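Local coordinates for protein putative pyruvate dehydrogenase (Rhodopseudomonas palustris, PDB 3IC3) that is of unknown function, a pyruvate dehydrogenase role being only putative, and pairs as two copies of a chain made of a beta hairpin and two helices, at residues Q10-P14 / D15-R19; A42-D45 / P46-G50. One frame throughout, in Å; residues are numbered along the deposited sequence. Where two conformers were deposited one is given.

Interaction 1. Residues Q10-P14 / D15-R19; sequences QPLPP and DVEGR
Pro-13 and Val-16 meet across a local turn contact in the irregular chain that leads to strand 23-31, where one tight turn runs directly into another. Val-16 N donates to Pro-13 O at 3.0 Å, approaching from well above the carbonyl plane, 52° out of it. Glu-17 N makes two weak bonds, one to Pro-13 O and one to Pro-14 O at 3.3 Å. Side chains follow the bend: Pro-13 CB rests on Val-16 CG2 at 4.1 Å, and Leu-12 CB meets Glu-17 CG at the same separation.

Glu-17 illustrates how a solvent-facing side chain can reinforce a turn through water. With CG anti to the carbonyl carbon (chi1 -71°) and the chain extended beyond it, the carboxylate reaches back so that OE1 lies 3.5 Å from Pro-14 CA. One water donates to both Glu-17 OE1 and Pro-14 O; a second links Pro-14 O, at 2.8 Å, to Glu-17 O. Two waters thus grip the Pro-14 carbonyl oxygen besides the weak backbone bond. A type II beta turn follows from Val-16 to Arg-19, closed by Arg-19 N to Val-16 O at 3.0 Å, with Gly-18 supplying the positive phi that this turn requires.

Asp-15 OD1 passes 3.4 Å from Pro-13 CB, but its hydrogen bond goes to Ser-36 of the second subunit. These residues lie against that subunit's hairpin: Pro-13 packs on Ser-36 of strand 34-39 and Leu-12 on Phe-29 of strand 23-31, both of the other chain.

Interaction 2. Residues A42-D45 / P46-G50; sequences AFED and PEMWG. With EDO (1,2-ethanediol), chain F.
Phe-43 and Trp-49 lie nearly parallel, their planes 13° apart, but slid until the Phe-43 ring and the indole's five-membered ring barely overlap; Phe-43 CE1 comes within 3.5 Å of Trp-49 CD1. In the conformer given for selenomethionine Met-48, CE lies over one face of the indole, near its rim. Asp-45 N sits above one face of the Phe-43 ring, and Phe-43 CZ approaches Pro-46 CD to 3.6 Å. At the indole edge, NE1 donates to Phe-43 O at 2.9 Å, meeting a lone pair of that oxygen in the carbonyl plane, although the oxygen is tilted 26° from the ring plane. A leucine in place of Trp-49 would probably leave the Phe-43 carbonyl without this donor and deprive the Phe-43 ring of one of its flat neighbours.

Ethanediol, probably from the crystallisation liquor, accepts from Phe-43 N and Glu-44 N. Asp-45, with CG between its backbone N and carbonyl carbon (chi1 50°), turns OD1 toward the helix start, where Met-48 N donates to it at 2.9 Å nearly along the C-O axis. Asp-45 is thus a classic N-cap, with Pro-46 as the first residue of helix 46-66.

In the fold
A turn and a helix N-cap of one chain both touch the second subunit. Interaction 1 and interaction 2 lie in series along the chain; their centres are 21 Å apart and their nearest atoms about 12 Å apart, so neither touches the other. Between them in sequence runs the hairpin of strands 23-31 and 34-39. Residues 10-19 meet the second subunit's hairpin, whereas interaction 2 meets mainly its helix 46-66, where Phe-43 and Trp-49 face the rings of Tyr-64 and His-59 of that subunit, with Glu-44 also on Val-30 of its strand 23-31. The ethanediol bound at interaction 2 identifies no active site.

Interaction 1. Residues Q10-P14 / D15-R19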
ATOM      1  N   GLN A  10       9.163  -9.969   0.480  1.00 11.06           N
ATOM      2  CA  GLN A  10       8.874 -10.035   1.907  1.00 11.40           C
ATOM      3  C   GLN A  10       8.278 -11.417   2.192  1.00 11.37           C
ATOM      4  O   GLN A  10       7.469 -11.922   1.412  1.00 10.60           O
ATOM      5  CB  GLN A  10       7.901  -8.955   2.345  1.00 12.42           C
ATOM      6  CG  GLN A  10       8.553  -7.590   2.603  1.00 13.64           C
ATOM      7  CD  GLN A  10       9.613  -7.678   3.663  1.00 14.72           C
ATOM      8  OE1 GLN A  10       9.323  -8.038   4.791  1.00 18.89           O
ATOM      9  NE2 GLN A  10      10.843  -7.438   3.302  1.00 13.92           N
ATOM     10  N   PRO A  11       8.682 -12.024   3.306  1.00 11.44           N
ATOM     11  CA  PRO A  11       8.022 -13.262   3.732  1.00 11.70           C
ATOM     12  C   PRO A  11       6.617 -12.996   4.276  1.00 11.44           C
ATOM     13  O   PRO A  11       6.326 -11.887   4.744  1.00 11.77           O
ATOM     14  CB  PRO A  11       8.916 -13.782   4.857  1.00 12.37           C
ATOM     15  CG  PRO A  11      10.069 -12.908   4.926  1.00 14.35           C
ATOM     16  CD  PRO A  11       9.772 -11.629   4.213  1.00 12.07           C
ATOM     17  N   LEU A  12       5.765 -14.017   4.272  1.00 10.96           N
ATOM     18  CA  LEU A  12       4.471 -13.907   4.938  1.00 11.14           C
ATOM     19  C   LEU A  12       4.668 -13.482   6.400  1.00 11.00           C
ATOM     20  O   LEU A  12       5.516 -14.048   7.099  1.00 12.07           O
ATOM     21  CB  LEU A  12       3.740 -15.250   4.925  1.00 10.60           C
ATOM     22  CG  LEU A  12       3.386 -15.857   3.560  1.00 12.93           C
ATOM     23  CD1 LEU A  12       2.713 -17.258   3.710  1.00 12.54           C
ATOM     24  CD2 LEU A  12       2.510 -14.892   2.776  1.00 13.99           C
ATOM     25  N   PRO A  13       3.842 -12.549   6.906  1.00 11.72           N
ATOM     26  CA  PRO A  13       3.912 -12.317   8.357  1.00 12.35           C
ATOM     27  C   PRO A  13       3.656 -13.594   9.153  1.00 12.67           C
ATOM     28  O   PRO A  13       2.828 -14.405   8.747  1.00 12.34           O
ATOM     29  CB  PRO A  13       2.766 -11.330   8.612  1.00 13.13           C
ATOM     30  CG  PRO A  13       2.620 -10.615   7.330  1.00 12.03           C
ATOM     31  CD  PRO A  13       2.916 -11.612   6.252  1.00 11.79           C
ATOM     32  N   PRO A  14       4.372 -13.795  10.268  1.00 13.76           N
ATOM     33  CA  PRO A  14       4.153 -15.027  10.997  1.00 14.17           C
ATOM     34  C   PRO A  14       2.696 -15.304  11.397  1.00 14.77           C
ATOM     35  O   PRO A  14       2.303 -16.459  11.393  1.00 14.57           O
ATOM     36  CB  PRO A  14       5.066 -14.880  12.220  1.00 15.55           C
ATOM     37  CG  PRO A  14       6.166 -14.008  11.730  1.00 15.84           C
ATOM     38  CD  PRO A  14       5.503 -13.026  10.807  1.00 14.92           C
ATOM     39  N   ASP A  15       1.898 -14.277  11.694  1.00 14.69           N
ATOM     40  CA  ASP A  15       0.495 -14.495  12.110  1.00 15.19           C
ATOM     41  C   ASP A  15      -0.436 -14.891  10.959  1.00 14.72           C
ATOM     42  O   ASP A  15      -1.570 -15.329  11.180  1.00 15.62           O
ATOM     43  CB  ASP A  15      -0.080 -13.303  12.916  1.00 15.07           C
ATOM     44  CG  ASP A  15      -0.302 -12.054  12.081  1.00 16.29           C
ATOM     45  OD1 ASP A  15       0.427 -11.846  11.090  1.00 16.89           O
ATOM     46  OD2 ASP A  15      -1.187 -11.247  12.454  1.00 15.27           O
ATOM     47  N   VAL A  16       0.050 -14.740   9.733  1.00 13.78           N
ATOM     48  CA  VAL A  16      -0.690 -15.102   8.548  1.00 13.74           C
ATOM     49  C   VAL A  16      -0.405 -16.542   8.124  1.00 14.00           C
ATOM     50  O   VAL A  16      -1.227 -17.169   7.464  1.00 13.39           O
ATOM     51  CB  VAL A  16      -0.309 -14.101   7.425  1.00 14.68           C
ATOM     52  CG1 VAL A  16      -0.556 -14.646   6.060  1.00 15.96           C
ATOM     53  CG2 VAL A  16      -1.024 -12.756   7.721  1.00 13.54           C
ATOM     54  N   GLU A  17       0.764 -17.058   8.485  1.00 14.37           N
ATOM     55  CA  GLU A  17       1.168 -18.408   8.041  1.00 14.76           C
ATOM     56  C   GLU A  17       0.156 -19.459   8.468  1.00 14.72           C
ATOM     57  O   GLU A  17      -0.264 -19.476   9.627  1.00 14.50           O
ATOM     58  CB  GLU A  17       2.545 -18.748   8.604  1.00 15.55           C
ATOM     59  CG  GLU A  17       3.668 -17.965   7.984  1.00 15.80           C
ATOM     60  CD  GLU A  17       5.002 -18.440   8.501  1.00 20.49           C
ATOM     61  OE1 GLU A  17       5.412 -17.967   9.589  1.00 21.19           O
ATOM     62  OE2 GLU A  17       5.638 -19.295   7.832  1.00 20.54           O
ATOM     63  N   GLY A  18      -0.258 -20.313   7.528  1.00 14.62           N
ATOM     64  CA  GLY A  18      -1.253 -21.358   7.798  1.00 15.09           C
ATOM     65  C   GLY A  18      -2.702 -20.911   7.952  1.00 15.32           C
ATOM     66  O   GLY A  18      -3.571 -21.727   8.247  1.00 16.10           O
ATOM     67  N   ARG A  19      -2.985 -19.625   7.754  1.00 14.97           N
ATOM     68  CA  ARG A  19      -4.339 -19.115   7.964  1.00 15.30           C
ATOM     69  C   ARG A  19      -5.122 -19.032   6.658  1.00 15.78           C
ATOM     70  O   ARG A  19      -4.911 -18.125   5.857  1.00 15.58           O
ATOM     71  CB  ARG A  19      -4.305 -17.734   8.626  1.00 14.83           C
ATOM     72  CG  ARG A  19      -3.821 -17.718  10.051  1.00 16.34           C
ATOM     73  CD  ARG A  19      -4.788 -18.459  10.957  1.00 20.60           C
ATOM     74  NE  ARG A  19      -6.053 -17.731  11.083  1.00 22.20           N
ATOM     75  CZ  ARG A  19      -6.333 -16.852  12.046  1.00 25.42           C
ATOM     76  NH1 ARG A  19      -5.449 -16.581  13.005  1.00 26.29           N
ATOM     77  NH2 ARG A  19      -7.518 -16.251  12.064  1.00 26.80           N
TER
HETATM   78  O   HOH W   1       0.307 -18.277  12.013  1.00 16.19           O
HETATM   79  O   HOH W   2       4.076 -18.536  12.250  1.00 26.68           O

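Interaction 2. Residues A42-D45 / P46-G50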
ATOM      1  N   ALA A  42     -11.322  -7.800  -4.023  1.00 20.79           N
ATOM      2  CA  ALA A  42     -12.325  -7.326  -3.045  1.00 21.48           C
ATOM      3  C   ALA A  42     -12.058  -5.933  -2.451  1.00 21.92           C
ATOM      4  O   ALA A  42     -10.911  -5.495  -2.278  1.00 22.61           O
ATOM      5  CB  ALA A  42     -12.509  -8.361  -1.906  1.00 21.90           C
ATOM      6  N   PHE A  43     -13.144  -5.224  -2.151  1.00 22.41           N
ATOM      7  CA  PHE A  43     -13.077  -3.897  -1.486  1.00 21.99           C
ATOM      8  C   PHE A  43     -13.139  -4.027   0.044  1.00 22.14           C
ATOM      9  O   PHE A  43     -12.483  -3.273   0.796  1.00 22.20           O
ATOM     10  CB  PHE A  43     -14.273  -3.056  -1.960  1.00 22.82           C
ATOM     11  CG  PHE A  43     -14.454  -1.759  -1.208  1.00 22.63           C
ATOM     12  CD1 PHE A  43     -13.435  -0.824  -1.163  1.00 23.19           C
ATOM     13  CD2 PHE A  43     -15.675  -1.458  -0.598  1.00 24.04           C
ATOM     14  CE1 PHE A  43     -13.596   0.383  -0.492  1.00 22.94           C
ATOM     15  CE2 PHE A  43     -15.845  -0.261   0.078  1.00 23.62           C
ATOM     16  CZ  PHE A  43     -14.800   0.656   0.143  1.00 23.58           C
ATOM     17  N   GLU A  44     -13.981  -4.952   0.497  1.00 22.40           N
ATOM     18  CA  GLU A  44     -14.324  -5.089   1.910  1.00 23.48           C
ATOM     19  C   GLU A  44     -15.075  -3.856   2.444  1.00 23.45           C
ATOM     20  O   GLU A  44     -16.312  -3.836   2.385  1.00 24.67           O
ATOM     21  CB  GLU A  44     -13.084  -5.458   2.730  1.00 24.60           C
ATOM     22  CG  GLU A  44     -12.281  -6.572   2.047  1.00 26.99           C
ATOM     23  CD  GLU A  44     -11.681  -7.551   3.018  1.00 31.41           C
ATOM     24  OE1 GLU A  44     -11.458  -7.161   4.186  1.00 36.78           O
ATOM     25  OE2 GLU A  44     -11.438  -8.710   2.615  1.00 32.44           O
ATOM     26  N   ASP A  45     -14.365  -2.845   2.944  1.00 22.54           N
ATOM     27  CA  ASP A  45     -15.011  -1.653   3.501  1.00 22.11           C
ATOM     28  C   ASP A  45     -14.033  -0.483   3.521  1.00 21.13           C
ATOM     29  O   ASP A  45     -12.812  -0.683   3.534  1.00 20.54           O
ATOM     30  CB  ASP A  45     -15.536  -1.943   4.909  1.00 22.45           C
ATOM     31  CG  ASP A  45     -14.477  -2.576   5.796  1.00 24.25           C
ATOM     32  OD1 ASP A  45     -13.607  -1.842   6.296  1.00 27.44           O
ATOM     33  OD2 ASP A  45     -14.488  -3.815   5.965  1.00 28.91           O
ATOM     34  N   PRO A  46     -14.564   0.751   3.527  1.00 20.40           N
ATOM     35  CA  PRO A  46     -13.688   1.906   3.436  1.00 19.89           C
ATOM     36  C   PRO A  46     -12.787   2.030   4.633  1.00 19.06           C
ATOM     37  O   PRO A  46     -11.672   2.531   4.508  1.00 18.60           O
ATOM     38  CB  PRO A  46     -14.655   3.106   3.353  1.00 20.43           C
ATOM     39  CG  PRO A  46     -15.978   2.599   3.708  1.00 20.59           C
ATOM     40  CD  PRO A  46     -15.995   1.122   3.524  1.00 20.81           C
ATOM     41  N   GLU A  47     -13.246   1.564   5.795  1.00 18.79           N
ATOM     42  CA  GLU A  47     -12.426   1.700   7.006  1.00 18.69           C
ATOM     43  C   GLU A  47     -11.133   0.907   6.919  1.00 17.00           C
ATOM     44  O   GLU A  47     -10.114   1.341   7.434  1.00 17.53           O
ATOM     45  CB  GLU A  47     -13.202   1.323   8.274  1.00 19.65           C
ATOM     46  CG  GLU A  47     -14.424   2.209   8.509  1.00 22.85           C
ATOM     47  CD  GLU A  47     -15.673   1.790   7.716  1.00 26.12           C
ATOM     48  OE1 GLU A  47     -15.655   0.798   6.943  1.00 26.56           O
ATOM     49  OE2 GLU A  47     -16.710   2.465   7.893  1.00 31.89           O
HETATM   50  N   MSE A  48     -11.168  -0.252   6.273  0.60 16.22           N
HETATM   51  CA  MSE A  48      -9.966  -1.067   6.143  0.60 15.51           C
HETATM   52  C   MSE A  48      -8.905  -0.311   5.342  0.60 14.61           C
HETATM   53  O   MSE A  48      -7.726  -0.339   5.688  0.60 13.37           O
HETATM   54  CB  MSE A  48     -10.266  -2.414   5.483  0.60 15.58           C
HETATM   55  CG  MSE A  48      -9.069  -3.376   5.441  0.60 16.96           C
HETATM   56 SE   MSE A  48      -9.033  -4.617   3.930  0.50 21.01          SE
HETATM   57  CE  MSE A  48      -8.818  -3.352   2.455  0.60 19.88           C
ATOM     58  N   TRP A  49      -9.325   0.351   4.263  1.00 13.99           N
ATOM     59  CA  TRP A  49      -8.376   1.113   3.433  1.00 14.18           C
ATOM     60  C   TRP A  49      -7.818   2.288   4.231  1.00 13.34           C
ATOM     61  O   TRP A  49      -6.642   2.622   4.117  1.00 12.62           O
ATOM     62  CB  TRP A  49      -9.035   1.565   2.119  1.00 14.27           C
ATOM     63  CG  TRP A  49      -9.341   0.418   1.245  1.00 15.65           C
ATOM     64  CD1 TRP A  49     -10.552  -0.187   1.092  1.00 19.22           C
ATOM     65  CD2 TRP A  49      -8.418  -0.337   0.451  1.00 15.55           C
ATOM     66  NE1 TRP A  49     -10.447  -1.255   0.238  1.00 21.36           N
ATOM     67  CE2 TRP A  49      -9.149  -1.377  -0.166  1.00 18.39           C
ATOM     68  CE3 TRP A  49      -7.054  -0.258   0.220  1.00 16.92           C
ATOM     69  CZ2 TRP A  49      -8.563  -2.297  -1.021  1.00 17.73           C
ATOM     70  CZ3 TRP A  49      -6.473  -1.170  -0.616  1.00 17.61           C
ATOM     71  CH2 TRP A  49      -7.229  -2.185  -1.235  1.00 18.08           C
ATOM     72  N   GLY A  50      -8.658   2.890   5.065  1.00 13.27           N
ATOM     73  CA  GLY A  50      -8.242   3.968   5.960  1.00 13.99           C
ATOM     74  C   GLY A  50      -7.191   3.512   6.941  1.00 13.65           C
ATOM     75  O   GLY A  50      -6.178   4.197   7.153  1.00 14.06           O
TER
HETATM   76  C1  EDO F 100     -16.608  -7.699  -1.893  1.00 59.00           C
HETATM   77  O1  EDO F 100     -16.152  -6.729  -0.941  1.00 58.54           O
HETATM   78  C2  EDO F 100     -16.197  -7.261  -3.294  1.00 59.40           C
HETATM   79  O2  EDO F 100     -15.839  -5.875  -3.284  1.00 58.86           O